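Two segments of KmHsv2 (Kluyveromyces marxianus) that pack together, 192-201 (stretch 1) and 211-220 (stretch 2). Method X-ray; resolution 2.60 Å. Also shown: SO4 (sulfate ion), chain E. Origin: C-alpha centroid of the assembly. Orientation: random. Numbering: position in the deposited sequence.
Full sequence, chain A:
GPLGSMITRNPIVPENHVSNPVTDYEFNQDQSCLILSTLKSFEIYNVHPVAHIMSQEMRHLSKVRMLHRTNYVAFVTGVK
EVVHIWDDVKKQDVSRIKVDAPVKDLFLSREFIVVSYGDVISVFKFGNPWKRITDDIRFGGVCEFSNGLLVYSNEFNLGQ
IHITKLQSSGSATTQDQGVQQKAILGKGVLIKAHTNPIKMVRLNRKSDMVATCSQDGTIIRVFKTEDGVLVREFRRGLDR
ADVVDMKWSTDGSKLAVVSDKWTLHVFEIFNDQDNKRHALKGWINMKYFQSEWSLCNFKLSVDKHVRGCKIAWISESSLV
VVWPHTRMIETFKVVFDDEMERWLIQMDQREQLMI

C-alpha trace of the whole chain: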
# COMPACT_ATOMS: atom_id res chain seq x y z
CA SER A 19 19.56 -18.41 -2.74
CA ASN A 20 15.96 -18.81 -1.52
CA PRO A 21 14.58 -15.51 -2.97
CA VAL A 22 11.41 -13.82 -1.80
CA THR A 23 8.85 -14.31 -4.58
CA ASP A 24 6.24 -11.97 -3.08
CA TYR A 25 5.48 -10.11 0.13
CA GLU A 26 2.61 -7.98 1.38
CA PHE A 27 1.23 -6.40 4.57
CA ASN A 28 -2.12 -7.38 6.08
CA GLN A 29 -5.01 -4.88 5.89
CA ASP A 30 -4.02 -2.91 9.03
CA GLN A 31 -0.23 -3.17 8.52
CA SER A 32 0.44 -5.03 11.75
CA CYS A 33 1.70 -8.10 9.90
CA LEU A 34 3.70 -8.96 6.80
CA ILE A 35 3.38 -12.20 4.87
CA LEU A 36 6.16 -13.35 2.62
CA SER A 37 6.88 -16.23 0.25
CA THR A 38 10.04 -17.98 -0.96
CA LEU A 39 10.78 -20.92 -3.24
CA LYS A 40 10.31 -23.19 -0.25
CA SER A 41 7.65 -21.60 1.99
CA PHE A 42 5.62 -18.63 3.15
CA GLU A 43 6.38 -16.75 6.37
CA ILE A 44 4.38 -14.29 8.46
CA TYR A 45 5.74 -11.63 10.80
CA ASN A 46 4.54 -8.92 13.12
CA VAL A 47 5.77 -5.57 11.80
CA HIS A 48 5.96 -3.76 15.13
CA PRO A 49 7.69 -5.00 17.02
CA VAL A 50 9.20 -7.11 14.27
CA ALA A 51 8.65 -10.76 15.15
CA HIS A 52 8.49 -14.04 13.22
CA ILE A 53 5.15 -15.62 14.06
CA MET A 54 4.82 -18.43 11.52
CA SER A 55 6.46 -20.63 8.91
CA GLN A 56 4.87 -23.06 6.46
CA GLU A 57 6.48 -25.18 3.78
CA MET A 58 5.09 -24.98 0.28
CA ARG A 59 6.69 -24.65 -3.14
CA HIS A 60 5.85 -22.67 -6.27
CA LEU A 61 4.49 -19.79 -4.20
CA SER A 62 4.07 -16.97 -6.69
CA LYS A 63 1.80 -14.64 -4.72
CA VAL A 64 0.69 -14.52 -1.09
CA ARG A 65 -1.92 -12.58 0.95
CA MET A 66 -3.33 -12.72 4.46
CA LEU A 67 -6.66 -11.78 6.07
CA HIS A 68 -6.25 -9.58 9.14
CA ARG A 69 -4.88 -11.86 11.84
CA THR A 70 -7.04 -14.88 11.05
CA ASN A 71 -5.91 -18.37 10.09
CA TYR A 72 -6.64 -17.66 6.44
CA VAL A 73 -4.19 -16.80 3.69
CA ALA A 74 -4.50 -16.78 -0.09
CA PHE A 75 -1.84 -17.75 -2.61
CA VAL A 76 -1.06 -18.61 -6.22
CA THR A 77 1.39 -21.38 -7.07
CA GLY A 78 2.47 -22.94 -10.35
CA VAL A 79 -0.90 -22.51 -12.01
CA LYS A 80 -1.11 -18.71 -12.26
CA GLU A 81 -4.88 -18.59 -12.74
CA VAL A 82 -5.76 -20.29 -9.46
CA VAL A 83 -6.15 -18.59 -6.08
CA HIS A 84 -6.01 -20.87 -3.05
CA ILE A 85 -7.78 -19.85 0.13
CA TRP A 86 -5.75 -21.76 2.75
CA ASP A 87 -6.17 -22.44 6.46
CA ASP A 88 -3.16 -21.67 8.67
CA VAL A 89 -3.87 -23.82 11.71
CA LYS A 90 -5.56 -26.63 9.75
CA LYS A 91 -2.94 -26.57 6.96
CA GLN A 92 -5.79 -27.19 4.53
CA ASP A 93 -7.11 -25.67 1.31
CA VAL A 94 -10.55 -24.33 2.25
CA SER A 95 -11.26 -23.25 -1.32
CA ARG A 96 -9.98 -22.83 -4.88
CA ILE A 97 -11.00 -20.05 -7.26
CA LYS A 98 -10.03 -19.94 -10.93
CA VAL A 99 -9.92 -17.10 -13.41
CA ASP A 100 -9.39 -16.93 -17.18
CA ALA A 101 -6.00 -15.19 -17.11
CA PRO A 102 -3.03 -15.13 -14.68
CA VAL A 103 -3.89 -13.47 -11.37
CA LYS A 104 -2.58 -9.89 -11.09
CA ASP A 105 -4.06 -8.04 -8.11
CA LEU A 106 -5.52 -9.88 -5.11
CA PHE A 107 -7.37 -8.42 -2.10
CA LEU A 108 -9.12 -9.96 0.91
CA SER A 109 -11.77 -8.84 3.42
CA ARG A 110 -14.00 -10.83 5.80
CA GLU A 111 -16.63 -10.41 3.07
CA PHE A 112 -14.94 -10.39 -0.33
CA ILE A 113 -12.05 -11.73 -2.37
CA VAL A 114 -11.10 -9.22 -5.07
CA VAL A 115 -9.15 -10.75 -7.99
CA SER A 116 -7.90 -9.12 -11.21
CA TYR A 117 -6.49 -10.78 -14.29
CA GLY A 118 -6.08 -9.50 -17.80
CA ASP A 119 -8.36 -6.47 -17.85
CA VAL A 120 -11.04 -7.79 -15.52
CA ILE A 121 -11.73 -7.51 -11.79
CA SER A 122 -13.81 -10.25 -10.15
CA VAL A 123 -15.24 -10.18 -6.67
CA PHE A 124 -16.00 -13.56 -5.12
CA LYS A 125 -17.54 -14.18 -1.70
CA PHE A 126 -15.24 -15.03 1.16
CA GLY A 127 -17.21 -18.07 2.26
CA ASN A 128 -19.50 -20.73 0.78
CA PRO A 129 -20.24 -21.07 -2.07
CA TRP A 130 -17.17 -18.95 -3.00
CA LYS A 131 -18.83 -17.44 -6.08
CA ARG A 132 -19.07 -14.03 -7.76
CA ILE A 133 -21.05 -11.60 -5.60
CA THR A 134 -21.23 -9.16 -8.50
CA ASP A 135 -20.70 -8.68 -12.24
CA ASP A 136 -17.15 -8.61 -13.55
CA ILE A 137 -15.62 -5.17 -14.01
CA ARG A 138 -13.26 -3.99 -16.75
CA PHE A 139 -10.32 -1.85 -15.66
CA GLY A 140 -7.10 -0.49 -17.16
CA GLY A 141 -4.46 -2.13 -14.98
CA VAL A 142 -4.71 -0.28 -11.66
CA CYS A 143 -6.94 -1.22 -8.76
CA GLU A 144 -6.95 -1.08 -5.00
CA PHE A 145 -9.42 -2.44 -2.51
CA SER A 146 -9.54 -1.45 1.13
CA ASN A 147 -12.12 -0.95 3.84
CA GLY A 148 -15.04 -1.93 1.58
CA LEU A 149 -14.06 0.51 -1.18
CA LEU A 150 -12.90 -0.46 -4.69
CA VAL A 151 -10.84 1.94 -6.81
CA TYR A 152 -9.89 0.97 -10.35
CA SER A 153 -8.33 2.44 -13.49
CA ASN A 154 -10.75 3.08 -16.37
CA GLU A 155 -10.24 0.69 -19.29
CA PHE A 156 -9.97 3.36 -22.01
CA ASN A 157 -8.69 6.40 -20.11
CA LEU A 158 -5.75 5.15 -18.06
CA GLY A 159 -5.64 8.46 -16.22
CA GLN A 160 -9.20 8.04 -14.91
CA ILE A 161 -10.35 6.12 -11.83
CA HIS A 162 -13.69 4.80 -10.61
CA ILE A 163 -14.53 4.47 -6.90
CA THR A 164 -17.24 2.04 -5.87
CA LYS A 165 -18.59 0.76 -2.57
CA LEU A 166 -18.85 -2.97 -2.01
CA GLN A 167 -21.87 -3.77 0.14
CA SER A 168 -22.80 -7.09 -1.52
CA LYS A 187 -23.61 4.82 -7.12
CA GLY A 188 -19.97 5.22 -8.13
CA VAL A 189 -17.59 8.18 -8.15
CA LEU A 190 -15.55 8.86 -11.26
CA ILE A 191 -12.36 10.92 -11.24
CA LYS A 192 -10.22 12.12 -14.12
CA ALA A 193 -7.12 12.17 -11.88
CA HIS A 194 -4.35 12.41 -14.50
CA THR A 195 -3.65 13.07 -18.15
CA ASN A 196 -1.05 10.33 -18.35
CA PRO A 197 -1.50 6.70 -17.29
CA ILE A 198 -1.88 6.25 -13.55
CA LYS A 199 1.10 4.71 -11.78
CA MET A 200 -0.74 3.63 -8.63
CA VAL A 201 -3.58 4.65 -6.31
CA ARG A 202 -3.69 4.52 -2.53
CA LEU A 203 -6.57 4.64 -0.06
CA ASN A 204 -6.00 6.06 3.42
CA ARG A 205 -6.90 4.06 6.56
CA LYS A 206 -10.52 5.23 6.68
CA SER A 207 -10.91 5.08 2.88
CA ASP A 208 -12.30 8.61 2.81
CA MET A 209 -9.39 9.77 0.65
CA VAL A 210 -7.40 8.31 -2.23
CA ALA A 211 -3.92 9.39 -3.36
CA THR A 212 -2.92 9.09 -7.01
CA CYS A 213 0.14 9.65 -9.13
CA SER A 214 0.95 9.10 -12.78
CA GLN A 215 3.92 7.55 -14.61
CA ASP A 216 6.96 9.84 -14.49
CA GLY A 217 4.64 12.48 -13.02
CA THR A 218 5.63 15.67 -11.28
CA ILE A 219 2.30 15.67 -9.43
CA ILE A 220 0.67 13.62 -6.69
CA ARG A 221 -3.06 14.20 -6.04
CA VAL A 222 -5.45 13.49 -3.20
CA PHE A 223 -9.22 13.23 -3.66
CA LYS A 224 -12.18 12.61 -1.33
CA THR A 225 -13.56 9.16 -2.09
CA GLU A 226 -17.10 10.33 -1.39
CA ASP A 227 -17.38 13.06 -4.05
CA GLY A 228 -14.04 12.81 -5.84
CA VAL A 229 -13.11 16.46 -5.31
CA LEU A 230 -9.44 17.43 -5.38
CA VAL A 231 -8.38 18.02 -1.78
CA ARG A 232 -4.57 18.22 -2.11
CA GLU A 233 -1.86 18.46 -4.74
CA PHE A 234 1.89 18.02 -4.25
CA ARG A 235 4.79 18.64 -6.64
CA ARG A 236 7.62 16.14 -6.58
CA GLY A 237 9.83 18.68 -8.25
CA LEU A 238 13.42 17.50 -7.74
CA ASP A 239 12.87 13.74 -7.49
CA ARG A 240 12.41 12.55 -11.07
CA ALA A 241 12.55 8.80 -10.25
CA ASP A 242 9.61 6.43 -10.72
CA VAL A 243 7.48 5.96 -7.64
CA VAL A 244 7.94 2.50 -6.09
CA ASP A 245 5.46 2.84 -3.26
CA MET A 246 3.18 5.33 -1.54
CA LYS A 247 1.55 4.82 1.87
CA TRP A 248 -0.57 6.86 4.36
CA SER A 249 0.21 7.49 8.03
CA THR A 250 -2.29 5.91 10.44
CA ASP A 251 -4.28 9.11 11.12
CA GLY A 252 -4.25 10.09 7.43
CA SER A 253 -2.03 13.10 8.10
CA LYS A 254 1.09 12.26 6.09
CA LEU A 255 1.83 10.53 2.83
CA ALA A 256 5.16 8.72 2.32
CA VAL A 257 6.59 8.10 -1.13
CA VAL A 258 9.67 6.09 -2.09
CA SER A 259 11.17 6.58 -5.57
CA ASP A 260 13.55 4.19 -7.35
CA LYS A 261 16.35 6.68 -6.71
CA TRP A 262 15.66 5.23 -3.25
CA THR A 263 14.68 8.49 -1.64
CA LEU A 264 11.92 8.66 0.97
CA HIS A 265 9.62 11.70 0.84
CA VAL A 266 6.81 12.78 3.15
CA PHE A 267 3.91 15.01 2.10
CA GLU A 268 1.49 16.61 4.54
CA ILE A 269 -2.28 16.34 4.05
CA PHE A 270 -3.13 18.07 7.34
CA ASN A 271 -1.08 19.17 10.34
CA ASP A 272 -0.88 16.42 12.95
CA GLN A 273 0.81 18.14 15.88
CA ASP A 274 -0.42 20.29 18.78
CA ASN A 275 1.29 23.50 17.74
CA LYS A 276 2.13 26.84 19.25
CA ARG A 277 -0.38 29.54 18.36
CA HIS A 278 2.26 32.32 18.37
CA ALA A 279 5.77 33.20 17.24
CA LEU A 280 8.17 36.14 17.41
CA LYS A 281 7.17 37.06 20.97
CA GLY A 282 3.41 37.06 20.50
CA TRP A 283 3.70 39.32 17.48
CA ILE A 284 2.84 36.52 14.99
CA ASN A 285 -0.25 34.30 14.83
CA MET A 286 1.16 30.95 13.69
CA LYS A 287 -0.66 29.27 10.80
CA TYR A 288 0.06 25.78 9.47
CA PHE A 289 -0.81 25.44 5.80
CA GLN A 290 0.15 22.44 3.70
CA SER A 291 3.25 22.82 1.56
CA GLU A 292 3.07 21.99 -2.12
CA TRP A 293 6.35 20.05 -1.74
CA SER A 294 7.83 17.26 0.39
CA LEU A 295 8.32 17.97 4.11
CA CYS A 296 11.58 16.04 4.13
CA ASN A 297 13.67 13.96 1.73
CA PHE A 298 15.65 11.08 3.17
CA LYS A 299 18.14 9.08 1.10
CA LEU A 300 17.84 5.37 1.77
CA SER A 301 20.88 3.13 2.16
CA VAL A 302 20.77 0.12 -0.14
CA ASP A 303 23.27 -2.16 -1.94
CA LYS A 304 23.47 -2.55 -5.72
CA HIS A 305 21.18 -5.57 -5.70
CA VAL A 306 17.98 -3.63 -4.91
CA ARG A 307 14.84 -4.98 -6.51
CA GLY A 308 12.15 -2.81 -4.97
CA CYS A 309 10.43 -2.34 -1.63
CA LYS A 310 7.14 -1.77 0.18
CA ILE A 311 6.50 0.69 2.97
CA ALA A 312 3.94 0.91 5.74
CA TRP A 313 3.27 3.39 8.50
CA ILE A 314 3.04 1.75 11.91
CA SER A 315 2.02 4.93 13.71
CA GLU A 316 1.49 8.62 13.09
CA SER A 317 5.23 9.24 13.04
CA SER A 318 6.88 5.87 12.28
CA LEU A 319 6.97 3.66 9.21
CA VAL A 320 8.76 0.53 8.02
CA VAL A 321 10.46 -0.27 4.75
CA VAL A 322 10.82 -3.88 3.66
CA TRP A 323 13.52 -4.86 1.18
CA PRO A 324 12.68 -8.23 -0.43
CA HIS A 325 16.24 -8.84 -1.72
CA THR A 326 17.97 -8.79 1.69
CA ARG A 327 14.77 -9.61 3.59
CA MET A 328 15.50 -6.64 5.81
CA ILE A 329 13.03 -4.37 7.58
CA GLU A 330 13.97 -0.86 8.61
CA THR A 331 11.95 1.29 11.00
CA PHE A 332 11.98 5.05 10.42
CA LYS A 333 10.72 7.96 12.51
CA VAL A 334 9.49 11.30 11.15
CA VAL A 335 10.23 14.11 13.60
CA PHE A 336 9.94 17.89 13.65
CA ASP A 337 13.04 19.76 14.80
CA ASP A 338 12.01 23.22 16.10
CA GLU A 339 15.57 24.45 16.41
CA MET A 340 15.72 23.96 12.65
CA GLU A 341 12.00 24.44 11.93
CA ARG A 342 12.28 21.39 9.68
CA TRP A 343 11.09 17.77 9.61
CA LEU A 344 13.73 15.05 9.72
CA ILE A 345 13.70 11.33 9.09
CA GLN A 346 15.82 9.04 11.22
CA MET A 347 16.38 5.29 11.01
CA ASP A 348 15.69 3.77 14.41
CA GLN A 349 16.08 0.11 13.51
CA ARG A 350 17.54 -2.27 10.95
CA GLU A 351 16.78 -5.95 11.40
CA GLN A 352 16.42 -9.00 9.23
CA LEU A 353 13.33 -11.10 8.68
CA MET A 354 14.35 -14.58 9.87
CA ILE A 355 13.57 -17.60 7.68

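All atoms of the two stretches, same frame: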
# COMPACT_ATOMS: atom_id res chain seq x y z
N LYS A 192 -11.22 12.00 -13.07
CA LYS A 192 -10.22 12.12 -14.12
C LYS A 192 -8.97 12.68 -13.44
O LYS A 192 -8.62 13.84 -13.62
CB LYS A 192 -10.68 13.07 -15.20
CG LYS A 192 -11.81 12.53 -16.03
CD LYS A 192 -12.00 13.39 -17.25
CE LYS A 192 -13.01 12.81 -18.20
NZ LYS A 192 -13.17 13.74 -19.35
N ALA A 193 -8.32 11.82 -12.65
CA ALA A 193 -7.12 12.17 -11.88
C ALA A 193 -5.91 12.68 -12.67
O ALA A 193 -5.33 13.70 -12.31
CB ALA A 193 -6.71 10.99 -11.01
N HIS A 194 -5.51 11.98 -13.73
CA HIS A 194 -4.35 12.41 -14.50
C HIS A 194 -4.54 12.35 -16.00
O HIS A 194 -5.45 11.70 -16.50
CB HIS A 194 -3.13 11.57 -14.13
CG HIS A 194 -2.77 11.63 -12.69
ND1 HIS A 194 -1.74 12.42 -12.21
CD2 HIS A 194 -3.28 10.99 -11.61
CE1 HIS A 194 -1.65 12.27 -10.90
NE2 HIS A 194 -2.57 11.40 -10.51
N THR A 195 -3.65 13.04 -16.70
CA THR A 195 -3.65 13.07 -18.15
C THR A 195 -2.90 11.84 -18.66
O THR A 195 -3.28 11.23 -19.66
CB THR A 195 -2.92 14.31 -18.67
OG1 THR A 195 -3.66 15.47 -18.28
CG2 THR A 195 -2.79 14.26 -20.18
N ASN A 196 -1.84 11.48 -17.96
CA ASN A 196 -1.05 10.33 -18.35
C ASN A 196 -1.53 9.11 -17.59
O ASN A 196 -2.32 9.23 -16.65
CB ASN A 196 0.42 10.59 -18.08
CG ASN A 196 0.94 11.74 -18.89
OD1 ASN A 196 0.85 11.74 -20.13
ND2 ASN A 196 1.50 12.74 -18.22
N PRO A 197 -1.08 7.92 -17.99
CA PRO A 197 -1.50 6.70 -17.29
C PRO A 197 -1.17 6.74 -15.81
O PRO A 197 -0.08 7.17 -15.42
CB PRO A 197 -0.73 5.60 -18.03
CG PRO A 197 -0.66 6.12 -19.42
CD PRO A 197 -0.31 7.58 -19.21
N ILE A 198 -2.10 6.28 -14.98
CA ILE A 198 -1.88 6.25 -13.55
C ILE A 198 -0.85 5.19 -13.15
O ILE A 198 -0.88 4.04 -13.61
CB ILE A 198 -3.20 5.97 -12.80
CG1 ILE A 198 -4.02 7.26 -12.71
CG2 ILE A 198 -2.93 5.37 -11.42
CD1 ILE A 198 -5.40 7.08 -12.13
N LYS A 199 0.06 5.60 -12.28
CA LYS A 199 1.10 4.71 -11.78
C LYS A 199 0.54 3.79 -10.71
O LYS A 199 0.70 2.57 -10.77
CB LYS A 199 2.26 5.54 -11.22
CG LYS A 199 3.42 4.71 -10.66
CD LYS A 199 3.92 3.72 -11.68
CE LYS A 199 5.16 3.01 -11.18
NZ LYS A 199 5.45 1.83 -12.05
N MET A 200 -0.12 4.38 -9.72
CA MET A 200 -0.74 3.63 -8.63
C MET A 200 -1.70 4.51 -7.85
O MET A 200 -1.61 5.74 -7.91
CB MET A 200 0.33 3.12 -7.66
CG MET A 200 1.12 4.22 -6.99
SD MET A 200 2.27 3.59 -5.76
CE MET A 200 3.69 3.36 -6.78
N VAL A 201 -2.63 3.89 -7.13
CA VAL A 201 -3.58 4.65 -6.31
C VAL A 201 -3.53 4.09 -4.90
O VAL A 201 -3.27 2.91 -4.70
CB VAL A 201 -5.03 4.60 -6.86
CG1 VAL A 201 -5.07 5.16 -8.29
CG2 VAL A 201 -5.58 3.20 -6.81
N ALA A 211 -5.05 8.67 -2.77
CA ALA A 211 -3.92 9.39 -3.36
C ALA A 211 -3.56 8.76 -4.69
O ALA A 211 -3.54 7.52 -4.83
CB ALA A 211 -2.72 9.35 -2.41
N THR A 212 -3.28 9.59 -5.68
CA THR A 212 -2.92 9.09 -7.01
C THR A 212 -1.67 9.76 -7.55
O THR A 212 -1.27 10.84 -7.12
CB THR A 212 -4.06 9.32 -8.04
OG1 THR A 212 -4.17 10.71 -8.35
CG2 THR A 212 -5.39 8.83 -7.49
N CYS A 213 -1.04 9.09 -8.50
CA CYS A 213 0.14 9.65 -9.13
C CYS A 213 0.28 8.96 -10.47
O CYS A 213 -0.08 7.79 -10.60
CB CYS A 213 1.39 9.41 -8.28
SG CYS A 213 1.89 7.71 -8.19
N SER A 214 0.77 9.68 -11.46
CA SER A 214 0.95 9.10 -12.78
C SER A 214 2.38 8.65 -13.00
O SER A 214 3.24 8.83 -12.13
CB SER A 214 0.55 10.08 -13.87
OG SER A 214 1.38 11.20 -13.90
N GLN A 215 2.62 8.07 -14.17
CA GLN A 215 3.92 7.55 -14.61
C GLN A 215 4.82 8.73 -14.93
O GLN A 215 4.46 9.59 -15.76
CB GLN A 215 3.74 6.68 -15.88
CG GLN A 215 2.71 5.50 -15.84
CD GLN A 215 3.26 4.15 -15.26
OE1 GLN A 215 4.48 3.94 -15.12
NE2 GLN A 215 2.33 3.22 -14.96
N ASP A 216 6.00 8.75 -14.31
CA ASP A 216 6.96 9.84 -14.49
C ASP A 216 6.19 11.16 -14.34
O ASP A 216 6.27 12.03 -15.19
CB ASP A 216 7.66 9.75 -15.89
N GLY A 217 5.43 11.28 -13.25
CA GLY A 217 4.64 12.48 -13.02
C GLY A 217 5.21 13.37 -11.94
O GLY A 217 5.67 12.93 -10.88
N THR A 218 5.15 14.67 -12.20
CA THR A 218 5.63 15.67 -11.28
C THR A 218 4.58 15.96 -10.18
O THR A 218 4.87 16.63 -9.19
CB THR A 218 5.94 16.95 -12.06
OG1 THR A 218 5.67 18.11 -11.25
CG2 THR A 218 5.06 17.00 -13.32
N ILE A 219 3.39 15.41 -10.35
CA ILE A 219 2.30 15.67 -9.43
C ILE A 219 1.64 14.47 -8.77
O ILE A 219 1.40 13.45 -9.41
CB ILE A 219 1.19 16.44 -10.17
CG1 ILE A 219 1.75 17.73 -10.76
CG2 ILE A 219 0.06 16.77 -9.23
CD1 ILE A 219 0.76 18.47 -11.68
N ILE A 220 1.37 14.62 -7.48
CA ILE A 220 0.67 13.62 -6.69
C ILE A 220 -0.64 14.31 -6.26
O ILE A 220 -0.63 15.48 -5.85
CB ILE A 220 1.47 13.20 -5.44
CG1 ILE A 220 2.75 12.47 -5.86
CG2 ILE A 220 0.63 12.30 -4.55
CD1 ILE A 220 3.64 12.04 -4.70
S SO4 E . -0.55 14.36 -15.10
O1 SO4 E . -1.95 14.71 -14.82
O2 SO4 E . 0.19 14.29 -13.82
O3 SO4 E . -0.47 13.05 -15.77
O4 SO4 E . 0.03 15.38 -15.99
O HOH W 1 1.25 1.02 -13.56

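Strand 198-201 lies against strand 211-214 in antiparallel fashion, their directions 161° apart, and the register between them is broken by a β bulge. Ile198 faces Ser214 as a non-hydrogen-bonded pair, yet two residues later Met200 pairs with Cys213 rather than Thr212. Lys199 is the extra residue: its psi of -51° departs from extended geometry and takes up the added length. The backbone bonds run across the bulge: Gln215 N donates to Pro197 O (3.1 Å), Lys199 N to Cys213 O (2.8 Å), and Cys213 N, more weakly, to Met200 O (3.4 Å). Proline lacks an amide hydrogen, but its carbonyl is free to accept, so Pro197 can open the pairing. At the far end, where Val201 and Thr212 form a non-hydrogen-bonded pair, the CA of Val201 approaches Ala211 O at 3.2 Å in a CA-H...O contact.

The side chains sort by face. Met200 and Cys213 share one, both with chi1 in the p well, and Met200 CG meets Cys213 SG at 3.8 Å; the compact, weakly polar thiol suits this buried apolar contact. Cys213 SG also lies 3.7 Å from Lys199 CB. Val201 and Thr212 share the other face, where two β-branched residues, well suited to extended backbone, bring Val201 CG1 within 3.8 Å of Thr212 CG2. With chi1 at 71° (p), Thr212 places its methyl against valine while its hydroxyl reaches His194.

His194 is the polar centre of the contact. Its CA-to-CB bond points toward the second stretch, and chi1 of -59° (m) with chi2 of -100° sets the ring so that NE2 and Thr212 OG1 are hydrogen-bonded at 2.8 Å. On the ring's other nitrogen, His194 ND1 donates to sulfate O2 at 3.1 Å, nearly in line. An imidazole can thus join a buried hydroxyl to an anion through its edge, while Ser214 N and Cys213 C lie over one face.

The sulfate, probably from the crystallisation liquor, sits where backbone amides converge: Thr195 N donates to its O1 at 3.0 Å and Asn196 N to its O3, also at 3.0 Å. From the second stretch, Ser214 OG donates to sulfate O3 at 3.2 Å, its chi1 of 65° (p) directing the hydroxyl to the anion. The small serine also fits closely beside the first stretch, Ser214 CB lying 3.4 Å from Pro197 O. Gly217 leaves the hydroxyl room, since a CB there would fall 2.4 Å from Ser214 OG.

Toward solvent, longer chains cover the bulge. Gln215 leaves its backbone sideways, but with chi1 and chi2 both m its end comes nearer, and its OE1 lies 3.5 Å from Lys199 CD. The t, p, t, t conformation of Lys199 lays its methylenes beside that amide. One water accepts a weak hydrogen bond from Gln215 NE2 at 2.8 Å and donates to Lys199 O at 3.2 Å, linking the stretches again.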